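Local coordinates for protein CT296 (PDB 3QH6) that is of unknown function but structurally resembles Fe(II) 2-oxoglutarate-dependent enzymes, the double-stranded beta-helix enzymes of the cupin superfamily, at residues Ala37-Phe42 with Arg63-Val68; Met70-Val75 with Ile146-Ser151; Val75-Leu80 with Gly125-Gly130. All coordinates share one frame; numbering follows the deposited sequence.

Contact 1: residues Ala37-Phe42 with Arg63-Val68; sequences AELKLF and RTLPGV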
loop_
_atom_site.group_PDB
_atom_site.type_symbol
_atom_site.label_atom_id
_atom_site.label_comp_id
_atom_site.label_asym_id
_atom_site.label_seq_id
_atom_site.Cartn_x
_atom_site.Cartn_y
_atom_site.Cartn_z
ATOM N N ALA A 37 3.597 5.302 -14.395
ATOM C CA ALA A 37 3.865 6.054 -15.623
ATOM C C ALA A 37 3.081 7.366 -15.613
ATOM O O ALA A 37 3.602 8.401 -16.005
ATOM C CB ALA A 37 3.544 5.210 -16.860
ATOM N N GLU A 38 1.844 7.332 -15.124
ATOM C CA GLU A 38 1.044 8.548 -14.986
ATOM C C GLU A 38 1.623 9.500 -13.949
ATOM O O GLU A 38 1.569 10.717 -14.135
ATOM C CB GLU A 38 -0.418 8.219 -14.643
ATOM C CG GLU A 38 -1.086 7.300 -15.677
ATOM C CD GLU A 38 -2.589 7.523 -15.828
ATOM O OE1 GLU A 38 -3.074 8.656 -15.610
ATOM O OE2 GLU A 38 -3.292 6.550 -16.181
ATOM N N LEU A 39 2.163 8.963 -12.852
ATOM C CA LEU A 39 2.791 9.809 -11.843
ATOM C C LEU A 39 4.039 10.481 -12.432
ATOM O O LEU A 39 4.315 11.638 -12.144
ATOM C CB LEU A 39 3.154 9.018 -10.573
ATOM C CG LEU A 39 1.984 8.632 -9.651
ATOM C CD1 LEU A 39 2.308 7.452 -8.761
ATOM C CD2 LEU A 39 1.556 9.825 -8.811
ATOM N N LYS A 40 4.802 9.770 -13.250
ATOM C CA LYS A 40 5.996 10.386 -13.817
ATOM C C LYS A 40 5.598 11.537 -14.755
ATOM O O LYS A 40 6.259 12.572 -14.781
ATOM C CB LYS A 40 6.877 9.353 -14.520
ATOM C CG LYS A 40 7.634 8.483 -13.527
ATOM C CD LYS A 40 8.605 7.531 -14.204
ATOM C CE LYS A 40 9.410 6.764 -13.175
ATOM N NZ LYS A 40 10.445 5.900 -13.799
ATOM N N LEU A 41 4.489 11.378 -15.469
ATOM C CA LEU A 41 3.980 12.438 -16.360
ATOM C C LEU A 41 3.512 13.652 -15.570
ATOM O O LEU A 41 3.901 14.786 -15.853
ATOM C CB LEU A 41 2.808 11.935 -17.206
ATOM C CG LEU A 41 3.110 10.967 -18.353
ATOM C CD1 LEU A 41 1.819 10.603 -19.064
ATOM C CD2 LEU A 41 4.109 11.551 -19.335
ATOM N N PHE A 42 2.653 13.394 -14.589
ATOM C CA PHE A 42 2.156 14.417 -13.673
ATOM C C PHE A 42 3.268 15.361 -13.183
ATOM O O PHE A 42 2.993 16.506 -12.836
ATOM C CB PHE A 42 1.450 13.732 -12.505
ATOM C CG PHE A 42 0.988 14.670 -11.420
ATOM C CD1 PHE A 42 0.196 15.770 -11.715
ATOM C CD2 PHE A 42 1.318 14.422 -10.091
ATOM C CE1 PHE A 42 -0.233 16.625 -10.701
ATOM C CE2 PHE A 42 0.888 15.268 -9.079
ATOM C CZ PHE A 42 0.115 16.372 -9.386
ATOM N N ARG A 63 -5.737 12.588 -5.310
ATOM C CA ARG A 63 -6.605 13.715 -5.694
ATOM C C ARG A 63 -6.406 14.086 -7.171
ATOM O O ARG A 63 -7.187 14.849 -7.755
ATOM C CB ARG A 63 -6.310 14.939 -4.808
ATOM C CG ARG A 63 -6.700 14.766 -3.352
ATOM C CD ARG A 63 -6.395 16.043 -2.560
ATOM N NE ARG A 63 -7.273 17.152 -2.954
ATOM C CZ ARG A 63 -8.481 17.379 -2.431
ATOM N NH1 ARG A 63 -8.963 16.580 -1.485
ATOM N NH2 ARG A 63 -9.216 18.410 -2.844
ATOM N N THR A 64 -5.365 13.535 -7.787
ATOM C CA THR A 64 -5.046 13.936 -9.161
ATOM C C THR A 64 -5.184 12.830 -10.180
ATOM O O THR A 64 -5.395 13.099 -11.371
ATOM C CB THR A 64 -3.630 14.500 -9.246
ATOM O OG1 THR A 64 -3.572 15.704 -8.461
ATOM C CG2 THR A 64 -3.267 14.814 -10.702
ATOM N N LEU A 65 -5.075 11.590 -9.730
ATOM C CA LEU A 65 -5.129 10.434 -10.638
ATOM C C LEU A 65 -6.122 9.397 -10.120
ATOM O O LEU A 65 -6.026 8.988 -8.960
ATOM C CB LEU A 65 -3.745 9.764 -10.689
ATOM C CG LEU A 65 -2.569 10.651 -11.084
ATOM C CD1 LEU A 65 -1.308 9.815 -11.245
ATOM C CD2 LEU A 65 -2.896 11.382 -12.379
ATOM N N PRO A 66 -7.023 8.895 -10.991
ATOM C CA PRO A 66 -8.037 7.963 -10.511
ATOM C C PRO A 66 -7.440 6.587 -10.210
ATOM O O PRO A 66 -8.050 5.810 -9.471
ATOM C CB PRO A 66 -9.032 7.908 -11.678
ATOM C CG PRO A 66 -8.185 8.145 -12.874
ATOM C CD PRO A 66 -7.196 9.194 -12.422
ATOM N N GLY A 67 -6.248 6.312 -10.735
ATOM C CA GLY A 67 -5.622 5.006 -10.577
ATOM C C GLY A 67 -5.358 4.622 -9.128
ATOM O O GLY A 67 -5.320 3.433 -8.818
ATOM N N VAL A 68 -5.200 5.601 -8.239
ATOM C CA VAL A 68 -4.919 5.267 -6.849
ATOM C C VAL A 68 -6.143 4.661 -6.220
ATOM O O VAL A 68 -6.080 3.572 -5.706
ATOM C CB VAL A 68 -4.492 6.478 -6.001
ATOM C CG1 VAL A 68 -4.195 5.998 -4.555
ATOM C CG2 VAL A 68 -3.297 7.147 -6.634
#
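An apolar surface contact joins the C-terminal part of helix 29-42 to the turn that leads into helix 66-75, near the edge of the domain. Glu38, Leu39 and Phe42 supply the helical side, and Thr64 and Leu65 the other. No hydrogen bond crosses between the two segments, and together they bury 242 Å². Leu65 is the centre of the contact. With chi1 at -56°, its CG stands beside its own backbone N and the chain runs out toward the helix, where CD1 makes the close contacts. This one methyl lies 3.8 Å from Leu39 CD2, about as near to Leu39 CG, and 3.9 Å from Glu38 CB. It therefore rests against two consecutive residues of the helix, meeting Leu39 by its branch point and one methyl but Glu38 by the root of the side chain, before the Glu38 chain bends at chi2. One helical turn after Glu38, Phe42 meets Thr64 from the opposite direction in a CH-pi contact. Thr64 CG2 lies over one face of the Phe42 ring, 3.9 Å from its centroid and 26° off the normal, displaced toward the rim, so that its closest ring atom is Phe42 CE1 at 3.5 Å. The Phe42 ring reaches across because CG is anti to the backbone N (chi1 175°). Thr64 OG1 sits near the same rim, 3.9 Å from Phe42 CZ. Going inward, the contact passes from exposed Phe42 and Thr64 to buried Leu39, which also packs on Val61, Leu117 and Trp97 of strand 91-98, while Val68, at the start of helix 66-75, lies against Ile146 and Leu148 of strand 145-151.

Contact 2: residues Met70-Val75 with Ile146-Ser151; sequences MIVKRV and IILRFS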
loop_
_atom_site.group_PDB
_atom_site.type_symbol
_atom_site.label_atom_id
_atom_site.label_comp_id
_atom_site.label_asym_id
_atom_site.label_seq_id
_atom_site.Cartn_x
_atom_site.Cartn_y
_atom_site.Cartn_z
ATOM N N MET A 70 -8.616 3.485 -7.650
ATOM C CA MET A 70 -9.039 2.294 -8.417
ATOM C C MET A 70 -8.301 1.058 -7.927
ATOM O O MET A 70 -8.895 0.001 -7.769
ATOM C CB MET A 70 -8.826 2.490 -9.903
ATOM C CG MET A 70 -9.934 3.328 -10.532
ATOM S SD MET A 70 -9.486 3.760 -12.206
ATOM C CE MET A 70 -9.603 2.125 -12.979
ATOM N N ILE A 71 -7.010 1.207 -7.656
ATOM C CA ILE A 71 -6.245 0.092 -7.089
ATOM C C ILE A 71 -6.753 -0.229 -5.687
ATOM O O ILE A 71 -6.928 -1.385 -5.331
ATOM C CB ILE A 71 -4.754 0.392 -7.068
ATOM C CG1 ILE A 71 -4.202 0.309 -8.495
ATOM C CG2 ILE A 71 -4.026 -0.617 -6.144
ATOM C CD1 ILE A 71 -2.694 0.367 -8.589
ATOM N N VAL A 72 -6.996 0.804 -4.888
ATOM C CA VAL A 72 -7.443 0.579 -3.501
ATOM C C VAL A 72 -8.741 -0.219 -3.537
ATOM O O VAL A 72 -8.907 -1.224 -2.836
ATOM C CB VAL A 72 -7.689 1.932 -2.773
ATOM C CG1 VAL A 72 -8.497 1.714 -1.499
ATOM C CG2 VAL A 72 -6.380 2.624 -2.503
ATOM N N LYS A 73 -9.661 0.214 -4.389
ATOM C CA LYS A 73 -10.991 -0.397 -4.434
ATOM C C LYS A 73 -11.016 -1.766 -5.129
ATOM O O LYS A 73 -11.738 -2.659 -4.710
ATOM C CB LYS A 73 -11.950 0.527 -5.183
ATOM C CG LYS A 73 -12.163 1.893 -4.505
ATOM C CD LYS A 73 -12.901 1.728 -3.195
ATOM C CE LYS A 73 -13.547 3.024 -2.759
ATOM N NZ LYS A 73 -12.574 3.920 -2.108
ATOM N N ARG A 74 -10.282 -1.908 -6.215
ATOM C CA ARG A 74 -10.373 -3.142 -6.990
ATOM C C ARG A 74 -9.520 -4.232 -6.383
ATOM O O ARG A 74 -9.753 -5.412 -6.641
ATOM C CB ARG A 74 -9.970 -2.918 -8.445
ATOM C CG ARG A 74 -10.871 -1.908 -9.182
ATOM C CD ARG A 74 -10.334 -1.612 -10.574
ATOM N NE ARG A 74 -10.409 -2.804 -11.425
ATOM C CZ ARG A 74 -9.611 -3.050 -12.451
ATOM N NH1 ARG A 74 -8.632 -2.212 -12.738
ATOM N NH2 ARG A 74 -9.797 -4.146 -13.189
ATOM N N VAL A 75 -8.529 -3.852 -5.587
ATOM C CA VAL A 75 -7.742 -4.865 -4.864
ATOM C C VAL A 75 -8.316 -5.043 -3.449
ATOM O O VAL A 75 -7.934 -5.956 -2.739
ATOM C CB VAL A 75 -6.246 -4.498 -4.865
ATOM C CG1 VAL A 75 -5.424 -5.551 -4.149
ATOM C CG2 VAL A 75 -5.774 -4.364 -6.321
ATOM N N ILE A 146 4.173 3.662 -3.338
ATOM C CA ILE A 146 3.197 4.624 -2.841
ATOM C C ILE A 146 2.730 4.161 -1.466
ATOM O O ILE A 146 2.460 2.978 -1.257
ATOM C CB ILE A 146 2.011 4.843 -3.838
ATOM C CG1 ILE A 146 1.083 5.971 -3.351
ATOM C CG2 ILE A 146 1.187 3.541 -4.111
ATOM C CD1 ILE A 146 0.057 6.344 -4.409
ATOM N N ILE A 147 2.753 5.074 -0.493
ATOM C CA ILE A 147 2.268 4.746 0.826
ATOM C C ILE A 147 0.845 5.260 0.923
ATOM O O ILE A 147 0.554 6.388 0.541
ATOM C CB ILE A 147 3.161 5.339 1.957
ATOM C CG1 ILE A 147 2.592 4.935 3.313
ATOM C CG2 ILE A 147 3.304 6.860 1.841
ATOM C CD1 ILE A 147 3.069 3.542 3.760
ATOM N N LEU A 148 -0.036 4.399 1.407
ATOM C CA LEU A 148 -1.466 4.673 1.452
ATOM C C LEU A 148 -1.854 4.661 2.909
ATOM O O LEU A 148 -1.556 3.698 3.595
ATOM C CB LEU A 148 -2.217 3.540 0.737
ATOM C CG LEU A 148 -1.831 3.367 -0.742
ATOM C CD1 LEU A 148 -2.388 2.048 -1.277
ATOM C CD2 LEU A 148 -2.334 4.553 -1.545
ATOM N N ARG A 149 -2.515 5.711 3.382
ATOM C CA ARG A 149 -2.885 5.788 4.775
ATOM C C ARG A 149 -4.370 5.549 4.927
ATOM O O ARG A 149 -5.170 6.290 4.363
ATOM C CB ARG A 149 -2.536 7.183 5.338
ATOM C CG ARG A 149 -1.127 7.678 5.036
ATOM C CD ARG A 149 -0.062 6.766 5.671
ATOM N NE ARG A 149 1.245 7.420 5.599
ATOM C CZ ARG A 149 2.330 7.011 6.226
ATOM N NH1 ARG A 149 2.274 5.936 6.995
ATOM N NH2 ARG A 149 3.472 7.701 6.104
ATOM N N PHE A 150 -4.762 4.615 5.795
ATOM C CA PHE A 150 -6.194 4.298 5.922
ATOM C C PHE A 150 -6.698 4.629 7.309
ATOM O O PHE A 150 -6.057 4.277 8.282
ATOM C CB PHE A 150 -6.463 2.804 5.638
ATOM C CG PHE A 150 -6.208 2.406 4.218
ATOM C CD1 PHE A 150 -7.210 2.510 3.258
ATOM C CD2 PHE A 150 -4.955 1.979 3.815
ATOM C CE1 PHE A 150 -6.954 2.158 1.903
ATOM C CE2 PHE A 150 -4.720 1.630 2.483
ATOM C CZ PHE A 150 -5.711 1.727 1.542
ATOM N N SER A 151 -7.865 5.270 7.402
ATOM C CA SER A 151 -8.353 5.723 8.720
ATOM C C SER A 151 -9.817 5.306 8.921
ATOM O O SER A 151 -10.624 5.309 7.972
ATOM C CB SER A 151 -8.212 7.254 8.854
ATOM O OG SER A 151 -8.685 7.716 10.119
#
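Val72 faces Leu148 and Phe150 where helix 66-75 lies against one side of the antiparallel sheet, a helix-on-sheet layer like those that flank the double-stranded beta-helix core of Fe(II) 2-oxoglutarate-dependent enzymes. The CA atoms of Val72 and Leu148 are 8.8 Å apart, and only side chains of the two segments meet across that distance. From the Val72 CA, the bond to CB points toward strand 145-151, and the two methyls that branch from CB divide the work. CG1, anti to the backbone N (chi1 165°), reaches the Phe150 ring in the plane of the ring and at its edge, 3.8 Å from CE1 and 4.1 Å from CZ. CG2, beside the backbone N, touches both strand residues: it is 4.2 Å from Phe150 CZ and equally 4.2 Å from Leu148 CD1. One beta-branched residue thus spans two strand positions that lie two apart and face the same side of the sheet. Phe150 comes to meet it from the opposite direction and offers its rim, not a face, to the valine. All three residues are buried; the segments bury 116 Å² between them, and no hydrogen bond crosses. Around them, Leu77 of helix 77-85 touches both Leu148 and Phe150, while Leu92 from strand 91-98 packs on Leu148 and Val113 from strand 111-116 on Phe150. Arg149 belongs to the other side of the strand, where its NH1 is hydrogen-bonded to Ser112 OG and its NH2 to Leu105 O.

Contact 3: residues Val75-Leu80 with Gly125-Gly130; sequences VRLDHL and GLFFSG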
loop_
_atom_site.group_PDB
_atom_site.type_symbol
_atom_site.label_atom_id
_atom_site.label_comp_id
_atom_site.label_asym_id
_atom_site.label_seq_id
_atom_site.Cartn_x
_atom_site.Cartn_y
_atom_site.Cartn_z
ATOM N N VAL A 75 -8.529 -3.852 -5.587
ATOM C CA VAL A 75 -7.742 -4.865 -4.864
ATOM C C VAL A 75 -8.316 -5.043 -3.449
ATOM O O VAL A 75 -7.934 -5.956 -2.739
ATOM C CB VAL A 75 -6.246 -4.498 -4.865
ATOM C CG1 VAL A 75 -5.424 -5.551 -4.149
ATOM C CG2 VAL A 75 -5.774 -4.364 -6.321
ATOM N N ARG A 76 -9.268 -4.182 -3.074
ATOM C CA ARG A 76 -9.944 -4.235 -1.760
ATOM C C ARG A 76 -8.993 -3.989 -0.590
ATOM O O ARG A 76 -9.192 -4.524 0.508
ATOM C CB ARG A 76 -10.695 -5.561 -1.551
ATOM C CG ARG A 76 -11.611 -5.901 -2.712
ATOM C CD ARG A 76 -12.341 -7.204 -2.480
ATOM N NE ARG A 76 -13.312 -7.142 -1.397
ATOM C CZ ARG A 76 -13.121 -7.616 -0.161
ATOM N NH1 ARG A 76 -11.972 -8.188 0.180
ATOM N NH2 ARG A 76 -14.094 -7.517 0.744
ATOM N N LEU A 77 -7.977 -3.164 -0.823
ATOM C CA LEU A 77 -7.038 -2.779 0.222
ATOM C C LEU A 77 -7.731 -2.168 1.437
ATOM O O LEU A 77 -7.272 -2.365 2.556
ATOM C CB LEU A 77 -6.021 -1.753 -0.302
ATOM C CG LEU A 77 -5.118 -2.250 -1.425
ATOM C CD1 LEU A 77 -4.059 -1.213 -1.764
ATOM C CD2 LEU A 77 -4.458 -3.596 -1.030
ATOM N N ASP A 78 -8.824 -1.429 1.239
ATOM C CA ASP A 78 -9.566 -0.874 2.382
ATOM C C ASP A 78 -10.232 -1.959 3.224
ATOM O O ASP A 78 -10.216 -1.891 4.462
ATOM C CB ASP A 78 -10.610 0.188 1.975
ATOM C CG ASP A 78 -11.413 -0.176 0.712
ATOM O OD1 ASP A 78 -11.302 -1.314 0.174
ATOM O OD2 ASP A 78 -12.186 0.716 0.257
ATOM N N HIS A 79 -10.814 -2.956 2.563
ATOM C CA HIS A 79 -11.480 -4.029 3.284
ATOM C C HIS A 79 -10.439 -4.941 3.941
ATOM O O HIS A 79 -10.642 -5.404 5.054
ATOM C CB HIS A 79 -12.436 -4.812 2.347
ATOM C CG HIS A 79 -13.649 -4.025 1.958
ATOM N ND1 HIS A 79 -13.685 -3.198 0.851
ATOM C CD2 HIS A 79 -14.866 -3.914 2.545
ATOM C CE1 HIS A 79 -14.872 -2.620 0.772
ATOM N NE2 HIS A 79 -15.606 -3.035 1.788
ATOM N N LEU A 80 -9.304 -5.156 3.282
ATOM C CA LEU A 80 -8.247 -6.004 3.858
ATOM C C LEU A 80 -7.605 -5.355 5.076
ATOM O O LEU A 80 -7.350 -6.014 6.097
ATOM C CB LEU A 80 -7.182 -6.313 2.819
ATOM C CG LEU A 80 -7.697 -7.179 1.656
ATOM C CD1 LEU A 80 -6.649 -7.170 0.552
ATOM C CD2 LEU A 80 -8.045 -8.615 2.147
ATOM N N GLY A 125 3.001 -5.621 -1.507
ATOM C CA GLY A 125 2.533 -4.595 -0.580
ATOM C C GLY A 125 2.726 -4.995 0.872
ATOM O O GLY A 125 2.676 -6.163 1.215
ATOM N N LEU A 126 2.955 -4.006 1.726
ATOM C CA LEU A 126 3.179 -4.223 3.150
ATOM C C LEU A 126 2.082 -3.513 3.927
ATOM O O LEU A 126 1.929 -2.297 3.766
ATOM C CB LEU A 126 4.577 -3.663 3.550
ATOM C CG LEU A 126 4.989 -3.682 5.040
ATOM C CD1 LEU A 126 5.170 -5.122 5.544
ATOM C CD2 LEU A 126 6.271 -2.891 5.282
ATOM N N PHE A 127 1.282 -4.244 4.713
ATOM C CA PHE A 127 0.347 -3.595 5.628
ATOM C C PHE A 127 1.106 -3.388 6.936
ATOM O O PHE A 127 1.774 -4.304 7.393
ATOM C CB PHE A 127 -0.844 -4.463 5.974
ATOM C CG PHE A 127 -1.794 -4.714 4.812
ATOM C CD1 PHE A 127 -1.501 -5.698 3.870
ATOM C CD2 PHE A 127 -2.990 -3.997 4.712
ATOM C CE1 PHE A 127 -2.392 -5.981 2.819
ATOM C CE2 PHE A 127 -3.896 -4.260 3.651
ATOM C CZ PHE A 127 -3.593 -5.233 2.707
ATOM N N PHE A 128 0.964 -2.234 7.577
ATOM C CA PHE A 128 1.635 -2.037 8.852
ATOM C C PHE A 128 0.972 -0.904 9.608
ATOM O O PHE A 128 0.243 -0.112 9.026
ATOM C CB PHE A 128 3.129 -1.688 8.641
ATOM C CG PHE A 128 3.372 -0.344 7.934
ATOM C CD1 PHE A 128 3.688 0.800 8.667
ATOM C CD2 PHE A 128 3.309 -0.247 6.542
ATOM C CE1 PHE A 128 3.915 2.014 8.029
ATOM C CE2 PHE A 128 3.525 0.963 5.889
ATOM C CZ PHE A 128 3.830 2.100 6.635
ATOM N N SER A 129 1.246 -0.781 10.906
ATOM C CA SER A 129 0.791 0.417 11.580
ATOM C C SER A 129 1.952 1.082 12.278
ATOM O O SER A 129 2.954 0.461 12.538
ATOM C CB SER A 129 -0.389 0.132 12.524
ATOM O OG SER A 129 0.025 -0.310 13.781
ATOM N N GLY A 130 1.815 2.362 12.557
ATOM C CA GLY A 130 2.920 3.106 13.165
ATOM C C GLY A 130 4.059 3.392 12.195
ATOM O O GLY A 130 3.848 3.560 11.007
#
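At Arg76 the backbone takes positive phi (64°) and closes helix 66-75 with a Schellman motif, Leu77 N reaching back to Val72 O and Arg76 N to Lys73 O; the same residue is the N-cap of helix 77-85, whose first turn is held by Leu80 N to Arg76 O at 2.8 Å. This tight helix-to-helix junction turns Leu77 and Leu80 to the antiparallel sheet of the cupin-like fold, where Phe127 stands on strand 125-128. Leu80 and Phe127 have the nearest CA atoms, 9.1 Å apart, and the phenyl ring bridges most of that gap. With CG anti to its own carbonyl carbon (chi1 -68°), Phe127 sends its ring outward from the strand, so that CE2 and CZ do the touching. Leu80 meets it with the root of its side chain: CB lies 3.7 Å from Phe127 CZ and 4.0 Å from CE2, approaching obliquely. Leu77 uses two different parts. Its methyl CD2 is 4.2 Å from Phe127 CZ, while its carbonyl O sits at the ring edge, near the plane, 4.0 Å from CE2, so a polar atom of the backbone faces the hydrogen-bearing rim of the ring. The outer end of the ring thus rests against Leu77 and Leu80, about one helical turn apart, with 124 Å² buried between the segments. Phe23, Cys111 and Val113 of the flanking strands also touch Phe127. On the far side of the helix, Asp78 OD1 accepts two weak hydrogen bonds from His79, one from the backbone N and one from the ring ND1, the second at 3.1 Å and bent to 129°.

From the N terminus, helix 29-42 comes first, and contact 1 closes a short loop, partly unmodelled, when 63-68 returns to it. Helix 66-75 follows at once and carries the chain to contact 2, which closes only when strand 145-151 arrives. Contact 3 opens on the shared Val75 and closes at strand 125-128, wholly within that larger loop, so none of the three cross. Contacts 1 and 2 have helix 66-75 in common, and contacts 2 and 3 reach the same sheet. Contact 1 ties helix 29-42 to the start of helix 66-75; contacts 2 and 3 lay helices 66-75 and 77-85 on strands 145-151 and 125-128 of one antiparallel sheet.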